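Local coordinates for protein sgbp-b (Bacteroides uniformis, PDB 7K44) that probably binds xyloglucan at the cell surface, as a glycan-binding protein of a polysaccharide utilization locus in a human gut commensal, at residues F41-G46 with F94-G99. Sequence-based numbering, arbitrary orientation.
Sequences FPVETG and FNAPAG
T45 and G46 meet the extended chain A96-A98 at one end of an immunoglobulin-like β-sandwich, where the loop joining strands 33-39 and 48-54 lies against the chain leaving strand 91-95. One direct backbone hydrogen bond joins the two segments: G46 N donates to A96 O at 2.8 Å, nearly straight at 167° and approaching an oxygen lone pair within the plane of the carbonyl. A96 also pairs through its backbone with T47, so the loop is held to this chain as it enters strand 48-54. The side chain of T45 branches at CB over A98. A chi1 of -55° sets T45 OG1 beside the backbone N and leaves T45 CG2 anti to it; CG2 lies 3.9 Å from A98 CB and OG1 3.6 Å from A98 CA. T45 OG1 is also hydrogen-bonded, at 2.8 Å, to the oxygen of a water, which donates to P97 O at 2.7 Å and so bridges hydroxyl and carbonyl. Deeper in, the buried methyl of A96 points at the loop, its CB meeting V43 CG1 at 3.8 Å; V43 in turn touches L100, and its backbone is bound to R121. The same methyl, A96 CB, also lies 3.2 Å from the carbonyl oxygen E44 O, a close approach.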
loop_
_atom_site.group_PDB
_atom_site.type_symbol
_atom_site.label_atom_id
_atom_site.label_comp_id
_atom_site.label_asym_id
_atom_site.label_seq_id
_atom_site.Cartn_x
_atom_site.Cartn_y
_atom_site.Cartn_z
ATOM N N PHE A 41 -12.886 -7.434 22.460
ATOM C CA PHE A 41 -13.507 -8.671 22.023
ATOM C C PHE A 41 -12.929 -9.863 22.779
ATOM O O PHE A 41 -11.772 -9.831 23.216
ATOM C CB PHE A 41 -13.298 -8.880 20.517
ATOM C CG PHE A 41 -14.052 -7.902 19.664
ATOM C CD1 PHE A 41 -15.405 -8.072 19.429
ATOM C CD2 PHE A 41 -13.408 -6.807 19.103
ATOM C CE1 PHE A 41 -16.112 -7.172 18.655
ATOM C CE2 PHE A 41 -14.107 -5.900 18.323
ATOM C CZ PHE A 41 -15.458 -6.078 18.099
ATOM N N PRO A 42 -13.723 -10.924 22.984
ATOM C CA PRO A 42 -15.143 -10.980 22.621
ATOM C C PRO A 42 -15.963 -10.182 23.618
ATOM O O PRO A 42 -15.519 -9.972 24.743
ATOM C CB PRO A 42 -15.469 -12.464 22.738
ATOM C CG PRO A 42 -14.548 -12.950 23.801
ATOM C CD PRO A 42 -13.264 -12.184 23.596
ATOM N N VAL A 43 -17.129 -9.714 23.187
ATOM C CA VAL A 43 -18.006 -8.945 24.060
ATOM C C VAL A 43 -18.783 -9.939 24.916
ATOM O O VAL A 43 -19.618 -10.690 24.406
ATOM C CB VAL A 43 -18.943 -8.042 23.257
ATOM C CG1 VAL A 43 -19.796 -7.217 24.194
ATOM C CG2 VAL A 43 -18.131 -7.141 22.317
ATOM N N GLU A 44 -18.490 -9.956 26.207
ATOM C CA GLU A 44 -19.164 -10.799 27.180
ATOM C C GLU A 44 -20.060 -9.937 28.058
ATOM O O GLU A 44 -20.028 -8.704 28.008
ATOM C CB GLU A 44 -18.142 -11.526 28.066
ATOM C CG GLU A 44 -17.050 -12.289 27.317
ATOM C CD GLU A 44 -17.530 -13.618 26.753
ATOM O OE1 GLU A 44 -16.783 -14.239 25.965
ATOM O OE2 GLU A 44 -18.656 -14.042 27.098
ATOM N N THR A 45 -20.879 -10.599 28.869
ATOM C CA THR A 45 -21.657 -9.871 29.856
ATOM C C THR A 45 -20.743 -8.985 30.690
ATOM O O THR A 45 -19.737 -9.442 31.241
ATOM C CB THR A 45 -22.400 -10.862 30.756
ATOM O OG1 THR A 45 -23.187 -11.737 29.937
ATOM C CG2 THR A 45 -23.325 -10.124 31.727
ATOM N N GLY A 46 -21.093 -7.704 30.766
ATOM C CA GLY A 46 -20.326 -6.752 31.538
ATOM C C GLY A 46 -19.211 -6.062 30.786
ATOM O O GLY A 46 -18.639 -5.106 31.319
ATOM N N PHE A 94 -21.619 2.124 28.301
ATOM C CA PHE A 94 -22.409 1.152 29.050
ATOM C C PHE A 94 -21.686 -0.186 29.073
ATOM O O PHE A 94 -20.799 -0.443 28.261
ATOM C CB PHE A 94 -23.816 0.980 28.456
ATOM C CG PHE A 94 -23.827 0.418 27.060
ATOM C CD1 PHE A 94 -23.733 1.256 25.961
ATOM C CD2 PHE A 94 -23.921 -0.950 26.852
ATOM C CE1 PHE A 94 -23.736 0.738 24.670
ATOM C CE2 PHE A 94 -23.926 -1.478 25.565
ATOM C CZ PHE A 94 -23.842 -0.632 24.471
ATOM N N ASN A 95 -22.117 -1.055 29.986
ATOM C CA ASN A 95 -21.593 -2.412 30.085
ATOM C C ASN A 95 -22.554 -3.376 29.394
ATOM O O ASN A 95 -23.774 -3.222 29.498
ATOM C CB ASN A 95 -21.415 -2.810 31.552
ATOM C CG ASN A 95 -20.385 -1.946 32.256
ATOM O OD1 ASN A 95 -19.467 -1.426 31.621
ATOM N ND2 ASN A 95 -20.550 -1.768 33.557
ATOM N N ALA A 96 -21.998 -4.354 28.678
ATOM C CA ALA A 96 -22.822 -5.227 27.851
ATOM C C ALA A 96 -23.835 -5.966 28.717
ATOM O O ALA A 96 -23.453 -6.576 29.725
ATOM C CB ALA A 96 -21.950 -6.251 27.133
ATOM N N PRO A 97 -25.116 -5.953 28.355
ATOM C CA PRO A 97 -26.115 -6.702 29.127
ATOM C C PRO A 97 -25.937 -8.204 28.964
ATOM O O PRO A 97 -25.282 -8.691 28.039
ATOM C CB PRO A 97 -27.450 -6.237 28.531
ATOM C CG PRO A 97 -27.098 -5.748 27.156
ATOM C CD PRO A 97 -25.715 -5.177 27.258
ATOM N N ALA A 98 -26.526 -8.943 29.906
ATOM C CA ALA A 98 -26.548 -10.393 29.796
ATOM C C ALA A 98 -27.453 -10.826 28.643
ATOM O O ALA A 98 -28.362 -10.102 28.219
ATOM C CB ALA A 98 -27.026 -11.023 31.105
ATOM N N GLY A 99 -27.183 -12.020 28.126
ATOM C CA GLY A 99 -27.977 -12.553 27.033
ATOM C C GLY A 99 -27.795 -11.807 25.736
ATOM O O GLY A 99 -28.747 -11.678 24.957
HETATM O O HOH W 1 -23.979 -11.004 27.371
#